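Thymidylate synthase (Enterobacteria phage T4, PDB 1TIS) catalyses the reductive methylation of dUMP to dTMP, using 5,10-methylenetetrahydrofolate and releasing 7,8-dihydrofolate, and works as a homodimer. Local coordinates at residues A[57-61]-A[72-76]; A[69-73]-A[85-91]; A[126-130]-A[198-204]. All blocks are in the same frame, centred on the assembly; numbering follows the deposited sequence.

Contacts 1 and 2 are neighbours, their centres about 9 Å apart, and both are built on helix 69-77. One side of that helix lies on helix 53-64 in contact 1; Val69, Leu72 and Arg73 meet 85-91 in contact 2. Leu72 works in both, and Glu58 OE1 reaches Trp87 NE1 at 2.9 Å, a probable hydrogen bond joining the two. The pair lies close to the probable nucleophile Cys156, about 9 Å from the side chain of Glu58 and 8 Å from that of Trp87. Contact 3 is separate: its centre is about 22 Å from that of contact 1 and 30 Å from that of contact 2.

Contact 1 of 3, residues A[57-61]-A[72-76]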
loop_
_atom_site.group_PDB
_atom_site.type_symbol
_atom_site.label_atom_id
_atom_site.label_comp_id
_atom_site.label_asym_id
_atom_site.label_seq_id
_atom_site.Cartn_x
_atom_site.Cartn_y
_atom_site.Cartn_z
ATOM N N ALA A 57 -24.083 2.888 0.510
ATOM C CA ALA A 57 -24.499 2.568 1.875
ATOM C C ALA A 57 -23.494 1.837 2.711
ATOM O O ALA A 57 -23.550 1.881 3.938
ATOM C CB ALA A 57 -25.708 1.688 1.937
ATOM N N GLU A 58 -22.619 1.120 2.020
ATOM C CA GLU A 58 -21.543 0.438 2.676
ATOM C C GLU A 58 -20.564 1.514 3.059
ATOM O O GLU A 58 -20.143 1.492 4.214
ATOM C CB GLU A 58 -20.881 -0.530 1.756
ATOM C CG GLU A 58 -19.712 -1.159 2.450
ATOM C CD GLU A 58 -19.138 -2.286 1.642
ATOM O OE1 GLU A 58 -19.793 -3.322 1.610
ATOM O OE2 GLU A 58 -18.069 -2.131 1.051
ATOM N N LEU A 59 -20.202 2.452 2.160
ATOM C CA LEU A 59 -19.254 3.499 2.491
ATOM C C LEU A 59 -19.737 4.300 3.678
ATOM O O LEU A 59 -18.928 4.531 4.580
ATOM C CB LEU A 59 -19.046 4.448 1.319
ATOM C CG LEU A 59 -18.396 5.840 1.544
ATOM C CD1 LEU A 59 -16.891 5.717 1.764
ATOM C CD2 LEU A 59 -18.734 6.717 0.353
ATOM N N ILE A 60 -20.995 4.715 3.770
ATOM C CA ILE A 60 -21.387 5.540 4.907
ATOM C C ILE A 60 -21.283 4.788 6.230
ATOM O O ILE A 60 -20.823 5.314 7.243
ATOM C CB ILE A 60 -22.810 6.033 4.641
ATOM C CG1 ILE A 60 -22.800 6.954 3.384
ATOM C CG2 ILE A 60 -23.349 6.706 5.925
ATOM C CD1 ILE A 60 -24.083 7.010 2.522
ATOM N N TRP A 61 -21.683 3.519 6.186
ATOM C CA TRP A 61 -21.679 2.606 7.322
ATOM C C TRP A 61 -20.241 2.443 7.807
ATOM O O TRP A 61 -19.936 2.630 8.991
ATOM C CB TRP A 61 -22.341 1.317 6.807
ATOM C CG TRP A 61 -22.293 0.110 7.701
ATOM C CD1 TRP A 61 -22.945 0.107 8.897
ATOM C CD2 TRP A 61 -21.591 -1.040 7.466
ATOM N NE1 TRP A 61 -22.649 -1.047 9.436
ATOM C CE2 TRP A 61 -21.852 -1.755 8.616
ATOM C CE3 TRP A 61 -20.785 -1.585 6.496
ATOM C CZ2 TRP A 61 -21.313 -3.016 8.805
ATOM C CZ3 TRP A 61 -20.247 -2.844 6.687
ATOM C CH2 TRP A 61 -20.505 -3.559 7.828
ATOM N N LEU A 72 -26.288 -1.356 8.622
ATOM C CA LEU A 72 -26.109 -1.138 7.201
ATOM C C LEU A 72 -27.525 -1.247 6.625
ATOM O O LEU A 72 -27.942 -0.331 5.893
ATOM C CB LEU A 72 -25.102 -2.205 6.707
ATOM C CG LEU A 72 -24.936 -2.628 5.247
ATOM C CD1 LEU A 72 -24.688 -1.446 4.324
ATOM C CD2 LEU A 72 -23.733 -3.531 5.151
ATOM N N ARG A 73 -28.330 -2.251 7.026
ATOM C CA ARG A 73 -29.712 -2.367 6.562
ATOM C C ARG A 73 -30.473 -1.068 6.780
ATOM O O ARG A 73 -31.158 -0.584 5.864
ATOM C CB ARG A 73 -30.515 -3.415 7.291
ATOM C CG ARG A 73 -30.235 -4.826 6.895
ATOM C CD ARG A 73 -31.323 -5.708 7.471
ATOM N NE ARG A 73 -30.987 -7.077 7.155
ATOM C CZ ARG A 73 -30.410 -7.896 8.040
ATOM N NH1 ARG A 73 -30.164 -7.538 9.309
ATOM N NH2 ARG A 73 -30.103 -9.128 7.636
ATOM N N LEU A 74 -30.321 -0.461 7.963
ATOM C CA LEU A 74 -30.960 0.801 8.263
ATOM C C LEU A 74 -30.544 1.881 7.244
ATOM O O LEU A 74 -31.417 2.573 6.718
ATOM C CB LEU A 74 -30.580 1.120 9.714
ATOM C CG LEU A 74 -30.946 2.348 10.553
ATOM C CD1 LEU A 74 -29.992 3.438 10.147
ATOM C CD2 LEU A 74 -32.415 2.734 10.429
ATOM N N ILE A 75 -29.274 2.008 6.853
ATOM C CA ILE A 75 -28.843 3.096 5.991
ATOM C C ILE A 75 -29.383 2.888 4.576
ATOM O O ILE A 75 -29.891 3.809 3.898
ATOM C CB ILE A 75 -27.269 3.167 6.025
ATOM C CG1 ILE A 75 -26.803 3.453 7.446
ATOM C CG2 ILE A 75 -26.736 4.308 5.148
ATOM C CD1 ILE A 75 -25.292 3.478 7.715
ATOM N N GLN A 76 -29.318 1.640 4.114
ATOM C CA GLN A 76 -29.719 1.410 2.733
ATOM C C GLN A 76 -31.220 1.438 2.610
ATOM O O GLN A 76 -31.802 2.074 1.749
ATOM C CB GLN A 76 -29.364 0.045 2.147
ATOM C CG GLN A 76 -27.982 -0.548 2.165
ATOM C CD GLN A 76 -27.816 -1.556 1.055
ATOM O OE1 GLN A 76 -28.723 -1.771 0.257
ATOM N NE2 GLN A 76 -26.673 -2.199 0.895
#
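Ala57 meets helix 69-77 with both its methyl group and its carbonyl. Leu72 CD1 sits 3.5 Å from Ala57 O, while Ala57 CB lies 4.3 Å from Ile75 CG2, so the small side chain is lodged among larger ones from the facing helix. One turn of helix 53-64 runs past one turn of helix 69-77 at 126° between their directions, with axes 9.1 Å apart at closest approach. No hydrogen bond crosses between them.

Glu58 adds little to this interface beyond its CA, which touches Leu72 CD1. Its chain leads off elsewhere, and OE1 accepts a hydrogen bond from Trp87 NE1. Ile60 follows with a lighter touch: its CG2 meets Ile75 CD1 at 4.2 Å, the two side chains crossing obliquely.

Trp61 closes the segment with its indole lying against Leu72. With CG anti to the backbone N (chi1 171°), the ring system reaches across to Leu72, whose CB stands over one face of the five-membered ring, 3.6 Å from its centroid and 3° off the normal, a CH-pi contact directed almost straight down onto the ring. Leu72 CD2 continues along the same ring system to the benzene half, 3.8 Å from Trp61 CE3. Ile75 CD1 comes in at the ring's edge, near its plane, and packs 3.8 Å from Trp61 CB. The indole N-H is used outside this pair, bonding to Asn68 O, and the Trp87 ring meets Trp61 edge-to-face.

The result is a buried helix-helix packing within the thymidylate synthase fold, where Glu58 stands about 6 Å, side chain to side chain, from Asn187, a probable dUMP-binding residue.

Contact 2 of 3, residues A[69-73]-A[85-91]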
loop_
_atom_site.group_PDB
_atom_site.type_symbol
_atom_site.label_atom_id
_atom_site.label_comp_id
_atom_site.label_asym_id
_atom_site.label_seq_id
_atom_site.Cartn_x
_atom_site.Cartn_y
_atom_site.Cartn_z
ATOM N N VAL A 69 -24.307 -5.547 10.914
ATOM C CA VAL A 69 -24.963 -5.651 9.616
ATOM C C VAL A 69 -26.301 -4.950 9.608
ATOM O O VAL A 69 -26.549 -4.233 8.627
ATOM C CB VAL A 69 -25.264 -7.094 9.189
ATOM C CG1 VAL A 69 -25.690 -7.079 7.724
ATOM C CG2 VAL A 69 -24.072 -7.982 9.325
ATOM N N ASN A 70 -27.172 -5.119 10.621
ATOM C CA ASN A 70 -28.473 -4.448 10.629
ATOM C C ASN A 70 -28.339 -2.931 10.501
ATOM O O ASN A 70 -29.188 -2.256 9.919
ATOM C CB ASN A 70 -29.271 -4.645 11.897
ATOM C CG ASN A 70 -29.525 -6.071 12.352
ATOM O OD1 ASN A 70 -28.617 -6.725 12.884
ATOM N ND2 ASN A 70 -30.750 -6.580 12.187
ATOM N N ASP A 71 -27.251 -2.339 10.984
ATOM C CA ASP A 71 -27.074 -0.913 10.850
ATOM C C ASP A 71 -26.988 -0.523 9.393
ATOM O O ASP A 71 -27.573 0.482 8.981
ATOM C CB ASP A 71 -25.810 -0.452 11.537
ATOM C CG ASP A 71 -25.866 -0.548 13.045
ATOM O OD1 ASP A 71 -26.745 0.068 13.651
ATOM O OD2 ASP A 71 -25.012 -1.233 13.593
ATOM N N LEU A 72 -26.288 -1.356 8.622
ATOM C CA LEU A 72 -26.109 -1.138 7.201
ATOM C C LEU A 72 -27.525 -1.247 6.625
ATOM O O LEU A 72 -27.942 -0.331 5.893
ATOM C CB LEU A 72 -25.102 -2.205 6.707
ATOM C CG LEU A 72 -24.936 -2.628 5.247
ATOM C CD1 LEU A 72 -24.688 -1.446 4.324
ATOM C CD2 LEU A 72 -23.733 -3.531 5.151
ATOM N N ARG A 73 -28.330 -2.251 7.026
ATOM C CA ARG A 73 -29.712 -2.367 6.562
ATOM C C ARG A 73 -30.473 -1.068 6.780
ATOM O O ARG A 73 -31.158 -0.584 5.864
ATOM C CB ARG A 73 -30.515 -3.415 7.291
ATOM C CG ARG A 73 -30.235 -4.826 6.895
ATOM C CD ARG A 73 -31.323 -5.708 7.471
ATOM N NE ARG A 73 -30.987 -7.077 7.155
ATOM C CZ ARG A 73 -30.410 -7.896 8.040
ATOM N NH1 ARG A 73 -30.164 -7.538 9.309
ATOM N NH2 ARG A 73 -30.103 -9.128 7.636
ATOM N N THR A 85 -28.485 -7.264 1.645
ATOM C CA THR A 85 -27.349 -6.387 1.650
ATOM C C THR A 85 -26.087 -7.230 1.469
ATOM O O THR A 85 -25.989 -8.401 1.843
ATOM C CB THR A 85 -27.340 -5.576 2.977
ATOM O OG1 THR A 85 -26.903 -4.289 2.563
ATOM C CG2 THR A 85 -26.425 -6.081 4.079
ATOM N N VAL A 86 -25.146 -6.526 0.848
ATOM C CA VAL A 86 -23.809 -6.951 0.464
ATOM C C VAL A 86 -22.996 -7.790 1.455
ATOM O O VAL A 86 -22.119 -8.541 1.024
ATOM C CB VAL A 86 -22.999 -5.675 0.069
ATOM C CG1 VAL A 86 -23.249 -5.391 -1.398
ATOM C CG2 VAL A 86 -23.399 -4.443 0.921
ATOM N N TRP A 87 -23.209 -7.678 2.777
ATOM C CA TRP A 87 -22.455 -8.503 3.695
ATOM C C TRP A 87 -23.295 -9.643 4.250
ATOM O O TRP A 87 -22.772 -10.499 4.957
ATOM C CB TRP A 87 -21.899 -7.654 4.862
ATOM C CG TRP A 87 -20.637 -6.834 4.537
ATOM C CD1 TRP A 87 -20.800 -5.627 3.946
ATOM C CD2 TRP A 87 -19.299 -7.126 4.797
ATOM N NE1 TRP A 87 -19.595 -5.150 3.845
ATOM C CE2 TRP A 87 -18.685 -5.989 4.329
ATOM C CE3 TRP A 87 -18.479 -8.107 5.338
ATOM C CZ2 TRP A 87 -17.325 -5.781 4.375
ATOM C CZ3 TRP A 87 -17.101 -7.919 5.397
ATOM C CH2 TRP A 87 -16.535 -6.767 4.918
ATOM N N ASP A 88 -24.574 -9.775 3.902
ATOM C CA ASP A 88 -25.426 -10.830 4.432
ATOM C C ASP A 88 -24.941 -12.256 4.273
ATOM O O ASP A 88 -24.711 -12.967 5.260
ATOM C CB ASP A 88 -26.793 -10.740 3.806
ATOM C CG ASP A 88 -27.626 -9.608 4.358
ATOM O OD1 ASP A 88 -27.573 -9.291 5.546
ATOM O OD2 ASP A 88 -28.364 -9.057 3.569
ATOM N N GLU A 89 -24.758 -12.711 3.044
ATOM C CA GLU A 89 -24.251 -14.045 2.837
ATOM C C GLU A 89 -22.769 -13.778 2.840
ATOM O O GLU A 89 -22.188 -13.582 1.774
ATOM C CB GLU A 89 -24.683 -14.621 1.486
ATOM C CG GLU A 89 -25.871 -15.600 1.532
ATOM C CD GLU A 89 -27.276 -14.995 1.486
ATOM O OE1 GLU A 89 -27.554 -14.182 0.596
ATOM O OE2 GLU A 89 -28.103 -15.349 2.328
ATOM N N ASN A 90 -22.235 -13.617 4.061
ATOM C CA ASN A 90 -20.805 -13.345 4.368
ATOM C C ASN A 90 -20.739 -13.378 5.901
ATOM O O ASN A 90 -19.880 -13.989 6.556
ATOM C CB ASN A 90 -20.333 -11.948 3.844
ATOM C CG ASN A 90 -18.839 -11.838 3.565
ATOM O OD1 ASN A 90 -18.086 -11.330 4.379
ATOM N ND2 ASN A 90 -18.304 -12.273 2.446
ATOM N N TYR A 91 -21.770 -12.768 6.489
ATOM C CA TYR A 91 -22.052 -12.890 7.900
ATOM C C TYR A 91 -22.645 -14.282 8.026
ATOM O O TYR A 91 -21.994 -15.109 8.662
ATOM C CB TYR A 91 -23.026 -11.810 8.299
ATOM C CG TYR A 91 -23.977 -12.149 9.411
ATOM C CD1 TYR A 91 -23.548 -12.479 10.692
ATOM C CD2 TYR A 91 -25.316 -12.113 9.092
ATOM C CE1 TYR A 91 -24.482 -12.775 11.663
ATOM C CE2 TYR A 91 -26.250 -12.409 10.061
ATOM C CZ TYR A 91 -25.819 -12.733 11.324
ATOM O OH TYR A 91 -26.779 -13.017 12.259
#
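Val69 and Leu72 carry the tight half of this contact, where residues 69-73 of helix 69-77 pack on a type I beta turn, Thr85 to Asp88, that leads into helix 88-95. Val69 spreads its two methyls over different partners. CG1, anti to the backbone N (chi1 -169°), lies 3.8 Å from Thr85 CG2, and CG2 approaches Tyr91 CB at 4.1 Å. The Val69 and Thr85 side chains lie alongside each other, pointing opposite ways, and Leu105 packs against Val69 and Tyr91 from a nearby loop.

Leu72 adds a second row. Its CG rests 3.7 Å from Thr85 OG1, and its CD2 comes crosswise to the indole of Trp87, 3.8 Å from CD1. Because Trp87 also belongs to the neighbouring contact with helix 53-64, this buried half joins the turn to that helix as well.

Toward Arg73 the contact becomes looser, polar and partly solvent-exposed, and at Val86 it thins to a single grazing touch with Leu72. The extended Arg73 chain carries its guanidinium to Asp88, whose carboxylate plane is tilted by only 22° from it. Even so, this is a long, weak salt bridge held by charge alone, since OD1 is displaced from the guanidinium plane and receives no directed hydrogen. Asp88 divides its oxygens: OD2 takes a weak, bent bond from Thr85 N within the turn, whereas OD1 sits 3.6 Å from Val69 CG1 and 3.3 Å from Arg73 NH2.

Contact 3 of 3, residues A[126-130]-A[198-204]; sequences IDRIK and VAKMCNL
Ile126 and Met201 meet where two helix turns cross at -49°, their axes 10.1 Å apart. The Met201 chain bends at its end (chi3 88°), bringing SD and CE across the Ile126 side chain: CE lies 3.5 Å from Ile126 CG2, and SD 3.5 Å from Ile126 CD1. The CG1 branch of Ile126 also meets Val198 CG1 at 3.9 Å.

A turn later, Ile129 presents CB to Cys202 SG at 3.6 Å, and its CG2 extends to Leu204 CD1 beyond the helix end, where Asn203 has already left helical geometry with positive phi. Lys130 curls back through bends at chi2 (-66°) and chi4, which lay its methylenes along Cys202, with CD 3.9 Å from SG, and set CE by Met201 O. Its charged end goes further, NZ bonding to Thr254 OG1, while Met201 O accepts a bond from Gln257 NE2.

Helix 121-131 is thus joined to the C-terminal end of helix 184-202. Helix 254-262 adjoins them through Thr254, which touches Ile126 and Met201, and strand 157-164 packs Phe162 against Ile129 and Val198, and Val164 against Ile129 and Leu204.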
loop_
_atom_site.group_PDB
_atom_site.type_symbol
_atom_site.label_atom_id
_atom_site.label_comp_id
_atom_site.label_asym_id
_atom_site.label_seq_id
_atom_site.Cartn_x
_atom_site.Cartn_y
_atom_site.Cartn_z
ATOM N N ILE A 126 -8.895 13.964 8.530
ATOM C CA ILE A 126 -9.473 15.057 7.824
ATOM C C ILE A 126 -8.943 16.304 8.468
ATOM O O ILE A 126 -8.836 17.301 7.780
ATOM C CB ILE A 126 -10.978 14.886 7.871
ATOM C CG1 ILE A 126 -11.264 13.655 6.962
ATOM C CG2 ILE A 126 -11.702 16.156 7.453
ATOM C CD1 ILE A 126 -12.679 13.104 6.727
ATOM N N ASP A 127 -8.498 16.324 9.727
ATOM C CA ASP A 127 -7.805 17.478 10.272
ATOM C C ASP A 127 -6.442 17.644 9.596
ATOM O O ASP A 127 -6.278 18.735 9.055
ATOM C CB ASP A 127 -7.613 17.338 11.776
ATOM C CG ASP A 127 -8.910 17.369 12.597
ATOM O OD1 ASP A 127 -9.921 17.871 12.110
ATOM O OD2 ASP A 127 -8.903 16.897 13.740
ATOM N N ARG A 128 -5.452 16.713 9.494
ATOM C CA ARG A 128 -4.181 16.960 8.784
ATOM C C ARG A 128 -4.385 17.651 7.449
ATOM O O ARG A 128 -3.706 18.650 7.221
ATOM C CB ARG A 128 -3.385 15.699 8.459
ATOM C CG ARG A 128 -3.061 14.897 9.714
ATOM C CD ARG A 128 -1.724 14.109 9.671
ATOM N NE ARG A 128 -0.535 14.906 10.011
ATOM C CZ ARG A 128 0.342 14.530 10.950
ATOM N NH1 ARG A 128 0.231 13.374 11.600
ATOM N NH2 ARG A 128 1.364 15.322 11.245
ATOM N N ILE A 129 -5.379 17.248 6.642
ATOM C CA ILE A 129 -5.708 17.890 5.370
ATOM C C ILE A 129 -6.160 19.314 5.619
ATOM O O ILE A 129 -5.804 20.234 4.885
ATOM C CB ILE A 129 -6.891 17.288 4.605
ATOM C CG1 ILE A 129 -7.062 15.765 4.762
ATOM C CG2 ILE A 129 -6.662 17.752 3.170
ATOM C CD1 ILE A 129 -6.175 14.770 4.000
ATOM N N LYS A 130 -6.987 19.507 6.636
ATOM C CA LYS A 130 -7.459 20.832 6.977
ATOM C C LYS A 130 -6.328 21.710 7.499
ATOM O O LYS A 130 -6.405 22.945 7.475
ATOM C CB LYS A 130 -8.478 20.854 8.112
ATOM C CG LYS A 130 -9.773 20.086 8.091
ATOM C CD LYS A 130 -10.754 20.546 7.052
ATOM C CE LYS A 130 -12.029 19.851 7.408
ATOM N NZ LYS A 130 -12.588 20.426 8.608
ATOM N N VAL A 198 -14.602 13.901 1.315
ATOM C CA VAL A 198 -13.537 14.613 2.005
ATOM C C VAL A 198 -13.116 15.936 1.331
ATOM O O VAL A 198 -12.797 16.915 2.016
ATOM C CB VAL A 198 -12.348 13.691 2.147
ATOM C CG1 VAL A 198 -11.354 14.342 3.134
ATOM C CG2 VAL A 198 -12.776 12.334 2.691
ATOM N N ALA A 199 -13.136 16.076 -0.000
ATOM C CA ALA A 199 -12.890 17.336 -0.658
ATOM C C ALA A 199 -14.009 18.254 -0.272
ATOM O O ALA A 199 -13.670 19.419 -0.127
ATOM C CB ALA A 199 -12.968 17.274 -2.100
ATOM N N LYS A 200 -15.279 17.868 -0.008
ATOM C CA LYS A 200 -16.271 18.862 0.402
ATOM C C LYS A 200 -16.082 19.352 1.855
ATOM O O LYS A 200 -16.445 20.479 2.233
ATOM C CB LYS A 200 -17.678 18.286 0.191
ATOM C CG LYS A 200 -18.786 19.303 0.487
ATOM C CD LYS A 200 -18.766 20.337 -0.641
ATOM C CE LYS A 200 -19.071 21.812 -0.292
ATOM N NZ LYS A 200 -18.923 22.627 -1.502
ATOM N N MET A 201 -15.461 18.551 2.713
ATOM C CA MET A 201 -15.196 18.956 4.101
ATOM C C MET A 201 -14.009 19.868 4.064
ATOM O O MET A 201 -14.089 20.973 4.579
ATOM C CB MET A 201 -14.824 17.788 5.016
ATOM C CG MET A 201 -15.964 16.858 5.383
ATOM S SD MET A 201 -15.298 15.324 6.035
ATOM C CE MET A 201 -15.116 15.647 7.760
ATOM N N CYS A 202 -12.938 19.445 3.381
ATOM C CA CYS A 202 -11.722 20.239 3.299
ATOM C C CYS A 202 -11.810 21.433 2.325
ATOM O O CYS A 202 -10.937 22.304 2.278
ATOM C CB CYS A 202 -10.582 19.247 2.942
ATOM S SG CYS A 202 -10.380 17.925 4.155
ATOM N N ASN A 203 -12.914 21.470 1.573
ATOM C CA ASN A 203 -13.190 22.428 0.529
ATOM C C ASN A 203 -12.015 22.527 -0.461
ATOM O O ASN A 203 -11.336 23.521 -0.781
ATOM C CB ASN A 203 -13.529 23.784 1.168
ATOM C CG ASN A 203 -14.206 24.758 0.188
ATOM O OD1 ASN A 203 -13.866 25.942 0.181
ATOM N ND2 ASN A 203 -15.181 24.395 -0.659
ATOM N N LEU A 204 -11.791 21.356 -1.000
ATOM C CA LEU A 204 -10.788 21.218 -1.989
ATOM C C LEU A 204 -11.552 20.655 -3.175
ATOM O O LEU A 204 -12.685 20.165 -3.088
ATOM C CB LEU A 204 -9.702 20.280 -1.447
ATOM C CG LEU A 204 -8.933 20.547 -0.122
ATOM C CD1 LEU A 204 -7.581 19.885 -0.156
ATOM C CD2 LEU A 204 -8.569 21.986 0.032
#